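Local coordinates for protein O-succinylhomoserine sulfhydrylase (Mycobacterium tuberculosis, PDB 3NDN) that probably catalyses the formation of L-homocysteine from O-succinyl-L-homoserine and hydrogen sulfide in methionine biosynthesis, using pyridoxal 5'-phosphate as cofactor, at residues D154-S157 with Q158-R161; L182-I185 with A186-T189. One frame throughout, in Å; residues are numbered along the deposited sequence.

Contact 1. Residues D154-S157 with Q158-R161; sequences DDLS and QWER
D155 and Q158 meet side chain to side chain at the N-terminus of helix 156-162, where D155 is the N-cap. The two side chains run nearly perpendicular, and Q158 NE2 donates to D155 OD2 over 3.0 Å. That donor stands above the carboxylate plane, with the amide turned 66° against it. The other oxygen, D155 OD1, accepts weakly from the S157 amide (N to OD1 3.1 Å), which is the capping bond. In one of two S157 conformers, OG also donates to D155 OD1, 2.7 Å away on its syn side. With chi1 of -167°, D155 swings its carboxylate away from its own backbone N and alongside the first turn. Its carbonyl is used too: D155 O accepts from Q158 N (3.0 Å) and weakly from W159 N. The helix proper follows with E160 N to L156 O at 3.0 Å and R161 N to S157 O at 3.2 Å. R161, bent at chi3, lays one guanidinium face over S157 O. Q158 OE1 is held by D152 N and W159 NE1 by G153 O, so both side chains reach back to the residues leading into the helix. L156 CD2 lies 4.2 Å from W159 CD1, a loose apolar contact; both side chains pack on V188. D155 thus has donors at both carboxylate oxygens, and its charge probably interacts favourably with the helix dipole.

Contact 2. Residues L182-I185 with A186-T189; sequences LVDI and AAVT
I185 O receives two hydrogen bonds from T189, one from the backbone N and one from the side-chain OG1, each 2.9 Å long, at the start of helix 185-194, whose N-cap is D184. The hydroxyl comes from above the carbonyl plane, 41° out of it. With OG1 beside its own backbone N (chi1 -66°), T189 can fold its hydroxyl back onto the carbonyl one turn earlier. V188 N to D184 O, 3.0 Å, is the first regular backbone bond of the helix. Capping by the D184 side chain is looser: A187 N reaches OD1 at 3.4 Å, a weak bond though fairly straight. A water accepts from A186 N at 3.1 Å and gives a weak bond to D184 OD1, so a second amide of the first turn is linked to the cap indirectly. D184 OD2 forms a long, weak ion pair with R320, and I185 N is bonded to Q321, tying the helix start to helix 315-321. Outward from the polar atoms, the A187 methyl lies against the D184 carboxylate. I185 CG2 lies alongside T189 OG1, 4.0 Å away. V183 and V188 both lean on F172 of strand 169-173; one side chain lies crosswise to the other, with V183 CG1 3.7 Å from V188 CG2.

Overall arrangement
Contacts 1 and 2 are two aspartate-capped helix starts, following one another along the chain, with centres about 10 Å apart. Their side chains pack together: V188 CG2 lies 3.7 Å from the indole nitrogen W159 NE1 and 3.8 Å from L156 CD2, while A187 CB is 3.9 Å from L156 CD2. Nearer the loops, D154 CB approaches L182 O. Between them in sequence runs strand 169-173 of the large mixed sheet, and V188 bridges from that strand to helix 156-162. Contact 1 is the more peripheral, about 24 Å from the chain centre against about 17 Å for contact 2. The crystallised enzyme carries covalently bound pyridoxal phosphate, predicted to attach at K227; both contacts are structural packing without residues annotated for the cofactor.

Contact 1. Residues D154-S157 with Q158-R161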
ATOM      1  N   ASP A 154     -39.343 -13.458 -13.598  1.00 42.94           N
ATOM      2  CA  ASP A 154     -39.737 -13.462 -15.022  1.00 43.98           C
ATOM      3  C   ASP A 154     -41.264 -13.459 -15.313  1.00 44.20           C
ATOM      4  O   ASP A 154     -41.671 -13.518 -16.470  1.00 44.48           O
ATOM      5  CB  ASP A 154     -39.059 -14.629 -15.774  1.00 44.36           C
ATOM      6  CG  ASP A 154     -39.450 -16.008 -15.219  1.00 47.14           C
ATOM      7  OD1 ASP A 154     -40.230 -16.093 -14.243  1.00 50.11           O
ATOM      8  OD2 ASP A 154     -38.970 -17.019 -15.771  1.00 49.15           O
ATOM      9  N   ASP A 155     -42.087 -13.365 -14.272  1.00 44.53           N
ATOM     10  CA  ASP A 155     -43.556 -13.429 -14.395  1.00 45.46           C
ATOM     11  C   ASP A 155     -44.212 -12.094 -14.049  1.00 45.50           C
ATOM     12  O   ASP A 155     -44.453 -11.808 -12.875  1.00 45.78           O
ATOM     13  CB  ASP A 155     -44.114 -14.530 -13.478  1.00 46.03           C
ATOM     14  CG  ASP A 155     -45.582 -14.877 -13.779  1.00 48.51           C
ATOM     15  OD1 ASP A 155     -46.335 -14.027 -14.303  1.00 48.62           O
ATOM     16  OD2 ASP A 155     -45.979 -16.019 -13.482  1.00 50.64           O
ATOM     17  N   LEU A 156     -44.510 -11.289 -15.071  1.00 45.10           N
ATOM     18  CA  LEU A 156     -45.108  -9.967 -14.861  1.00 45.14           C
ATOM     19  C   LEU A 156     -46.487  -9.988 -14.162  1.00 46.07           C
ATOM     20  O   LEU A 156     -46.867  -9.000 -13.522  1.00 46.84           O
ATOM     21  CB  LEU A 156     -45.173  -9.168 -16.176  1.00 44.83           C
ATOM     22  CG  LEU A 156     -43.854  -8.601 -16.725  1.00 43.72           C
ATOM     23  CD1 LEU A 156     -44.028  -8.012 -18.128  1.00 42.89           C
ATOM     24  CD2 LEU A 156     -43.233  -7.553 -15.757  1.00 41.92           C
ATOM     25  N   SER A 157     -47.231 -11.088 -14.268  1.00 46.53           N
ATOM     26  CA  SER A 157     -48.530 -11.165 -13.592  0.50 47.43           C
ATOM     27  C   SER A 157     -48.363 -11.314 -12.071  1.00 47.39           C
ATOM     28  O   SER A 157     -49.230 -10.899 -11.307  1.00 47.79           O
ATOM     29  CB  SER A 157     -49.441 -12.251 -14.193  0.50 47.99           C
ATOM     30  OG  SER A 157     -49.003 -13.560 -13.887  0.50 47.79           O
ATOM     31  N   GLN A 158     -47.235 -11.881 -11.642  1.00 46.71           N
ATOM     32  CA  GLN A 158     -46.931 -12.012 -10.212  1.00 46.33           C
ATOM     33  C   GLN A 158     -46.473 -10.665  -9.640  1.00 45.79           C
ATOM     34  O   GLN A 158     -46.832 -10.316  -8.513  1.00 45.72           O
ATOM     35  CB  GLN A 158     -45.860 -13.075  -9.949  1.00 46.07           C
ATOM     36  CG  GLN A 158     -46.277 -14.505 -10.234  1.00 47.39           C
ATOM     37  CD  GLN A 158     -45.208 -15.519  -9.848  1.00 47.97           C
ATOM     38  OE1 GLN A 158     -44.601 -15.430  -8.781  1.00 48.33           O
ATOM     39  NE2 GLN A 158     -44.977 -16.491 -10.722  1.00 49.02           N
ATOM     40  N   TRP A 159     -45.675  -9.927 -10.423  1.00 44.63           N
ATOM     41  CA  TRP A 159     -45.287  -8.556 -10.086  1.00 44.17           C
ATOM     42  C   TRP A 159     -46.541  -7.680  -9.937  1.00 45.27           C
ATOM     43  O   TRP A 159     -46.647  -6.883  -8.999  1.00 45.04           O
ATOM     44  CB  TRP A 159     -44.362  -7.959 -11.162  1.00 43.03           C
ATOM     45  CG  TRP A 159     -42.880  -8.398 -11.123  1.00 41.29           C
ATOM     46  CD1 TRP A 159     -42.243  -9.214 -12.027  1.00 40.55           C
ATOM     47  CD2 TRP A 159     -41.874  -8.013 -10.160  1.00 40.37           C
ATOM     48  NE1 TRP A 159     -40.912  -9.363 -11.683  1.00 40.00           N
ATOM     49  CE2 TRP A 159     -40.660  -8.645 -10.542  1.00 39.84           C
ATOM     50  CE3 TRP A 159     -41.882  -7.204  -9.012  1.00 39.05           C
ATOM     51  CZ2 TRP A 159     -39.462  -8.496  -9.808  1.00 38.82           C
ATOM     52  CZ3 TRP A 159     -40.691  -7.058  -8.275  1.00 39.94           C
ATOM     53  CH2 TRP A 159     -39.495  -7.697  -8.685  1.00 38.54           C
ATOM     54  N   GLU A 160     -47.485  -7.826 -10.867  1.00 46.03           N
ATOM     55  CA  GLU A 160     -48.704  -7.018 -10.834  1.00 47.69           C
ATOM     56  C   GLU A 160     -49.518  -7.283  -9.560  1.00 48.06           C
ATOM     57  O   GLU A 160     -49.932  -6.337  -8.881  1.00 48.34           O
ATOM     58  CB  GLU A 160     -49.542  -7.216 -12.106  1.00 48.69           C
ATOM     59  CG  GLU A 160     -50.754  -6.290 -12.191  1.00 53.08           C
ATOM     60  CD  GLU A 160     -51.183  -5.991 -13.623  1.00 58.76           C
ATOM     61  OE1 GLU A 160     -50.782  -6.731 -14.553  1.00 60.73           O
ATOM     62  OE2 GLU A 160     -51.927  -5.004 -13.817  1.00 61.26           O
ATOM     63  N   ARG A 161     -49.700  -8.558  -9.217  1.00 48.31           N
ATOM     64  CA  ARG A 161     -50.448  -8.942  -8.003  1.00 49.37           C
ATOM     65  C   ARG A 161     -49.793  -8.479  -6.695  1.00 48.67           C
ATOM     66  O   ARG A 161     -50.478  -7.985  -5.803  1.00 49.19           O
ATOM     67  CB  ARG A 161     -50.740 -10.452  -7.975  1.00 50.08           C
ATOM     68  CG  ARG A 161     -51.726 -10.899  -9.069  1.00 53.63           C
ATOM     69  CD  ARG A 161     -52.229 -12.335  -8.873  1.00 59.11           C
ATOM     70  NE  ARG A 161     -51.179 -13.349  -9.051  1.00 61.24           N
ATOM     71  CZ  ARG A 161     -50.828 -13.894 -10.219  1.00 61.88           C
ATOM     72  NH1 ARG A 161     -51.425 -13.529 -11.348  1.00 63.14           N
ATOM     73  NH2 ARG A 161     -49.867 -14.807 -10.260  1.00 62.64           N
TER

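Contact 2. Residues L182-I185 with A186-T189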
ATOM      1  N   LEU A 182     -33.973 -13.526 -16.865  1.00 37.93           N
ATOM      2  CA  LEU A 182     -34.079 -12.052 -16.899  1.00 37.16           C
ATOM      3  C   LEU A 182     -35.345 -11.464 -16.246  1.00 37.40           C
ATOM      4  O   LEU A 182     -36.379 -12.133 -16.147  1.00 38.20           O
ATOM      5  CB  LEU A 182     -33.963 -11.522 -18.349  1.00 37.16           C
ATOM      6  CG  LEU A 182     -32.854 -12.014 -19.296  1.00 36.92           C
ATOM      7  CD1 LEU A 182     -32.773 -11.136 -20.535  1.00 36.97           C
ATOM      8  CD2 LEU A 182     -31.493 -12.070 -18.638  1.00 35.86           C
ATOM      9  N   VAL A 183     -35.247 -10.203 -15.815  1.00 36.73           N
ATOM     10  CA  VAL A 183     -36.396  -9.402 -15.365  1.00 36.74           C
ATOM     11  C   VAL A 183     -36.575  -8.220 -16.347  1.00 36.53           C
ATOM     12  O   VAL A 183     -35.589  -7.596 -16.741  1.00 35.99           O
ATOM     13  CB  VAL A 183     -36.181  -8.871 -13.918  1.00 36.38           C
ATOM     14  CG1 VAL A 183     -37.342  -7.984 -13.473  1.00 36.32           C
ATOM     15  CG2 VAL A 183     -35.984 -10.038 -12.934  1.00 36.42           C
ATOM     16  N   ASP A 184     -37.816  -7.941 -16.762  1.00 36.54           N
ATOM     17  CA  ASP A 184     -38.114  -6.829 -17.689  1.00 36.73           C
ATOM     18  C   ASP A 184     -38.044  -5.488 -16.927  1.00 36.26           C
ATOM     19  O   ASP A 184     -39.001  -5.123 -16.240  1.00 36.47           O
ATOM     20  CB  ASP A 184     -39.516  -7.032 -18.307  1.00 37.75           C
ATOM     21  CG  ASP A 184     -39.791  -6.137 -19.526  1.00 39.22           C
ATOM     22  OD1 ASP A 184     -39.370  -4.970 -19.566  1.00 39.05           O
ATOM     23  OD2 ASP A 184     -40.503  -6.596 -20.448  1.00 41.93           O
ATOM     24  N   ILE A 185     -36.933  -4.759 -17.052  1.00 35.08           N
ATOM     25  CA  ILE A 185     -36.701  -3.552 -16.205  1.00 35.03           C
ATOM     26  C   ILE A 185     -37.781  -2.458 -16.381  1.00 35.96           C
ATOM     27  O   ILE A 185     -38.368  -2.004 -15.392  1.00 36.26           O
ATOM     28  CB  ILE A 185     -35.262  -2.961 -16.377  1.00 34.49           C
ATOM     29  CG1 ILE A 185     -34.188  -3.984 -15.986  1.00 32.74           C
ATOM     30  CG2 ILE A 185     -35.068  -1.658 -15.552  1.00 34.38           C
ATOM     31  CD1 ILE A 185     -32.752  -3.594 -16.465  1.00 33.98           C
ATOM     32  N   ALA A 186     -38.046  -2.043 -17.623  1.00 36.44           N
ATOM     33  CA  ALA A 186     -39.045  -0.986 -17.878  1.00 37.43           C
ATOM     34  C   ALA A 186     -40.463  -1.353 -17.406  1.00 38.24           C
ATOM     35  O   ALA A 186     -41.171  -0.513 -16.852  1.00 39.12           O
ATOM     36  CB  ALA A 186     -39.062  -0.575 -19.346  1.00 37.53           C
ATOM     37  N   ALA A 187     -40.877  -2.598 -17.631  1.00 38.46           N
ATOM     38  CA  ALA A 187     -42.224  -3.024 -17.239  1.00 38.67           C
ATOM     39  C   ALA A 187     -42.378  -3.118 -15.709  1.00 38.67           C
ATOM     40  O   ALA A 187     -43.397  -2.701 -15.155  1.00 38.98           O
ATOM     41  CB  ALA A 187     -42.589  -4.338 -17.925  1.00 38.88           C
ATOM     42  N   VAL A 188     -41.364  -3.649 -15.026  1.00 37.28           N
ATOM     43  CA  VAL A 188     -41.414  -3.743 -13.562  1.00 37.24           C
ATOM     44  C   VAL A 188     -41.355  -2.343 -12.917  1.00 37.31           C
ATOM     45  O   VAL A 188     -42.066  -2.078 -11.943  1.00 37.59           O
ATOM     46  CB  VAL A 188     -40.308  -4.683 -12.996  1.00 36.71           C
ATOM     47  CG1 VAL A 188     -40.193  -4.557 -11.469  1.00 36.93           C
ATOM     48  CG2 VAL A 188     -40.588  -6.129 -13.410  1.00 36.24           C
ATOM     49  N   THR A 189     -40.547  -1.451 -13.483  1.00 36.40           N
ATOM     50  CA  THR A 189     -40.423  -0.067 -12.985  1.00 37.16           C
ATOM     51  C   THR A 189     -41.780   0.688 -13.065  1.00 38.22           C
ATOM     52  O   THR A 189     -42.149   1.442 -12.146  1.00 38.13           O
ATOM     53  CB  THR A 189     -39.301   0.701 -13.741  1.00 36.61           C
ATOM     54  OG1 THR A 189     -38.022   0.117 -13.436  1.00 36.43           O
ATOM     55  CG2 THR A 189     -39.251   2.164 -13.319  1.00 37.87           C
TER
HETATM   56  O   HOH W   1     -36.543  -3.119 -20.107  1.00 24.38           O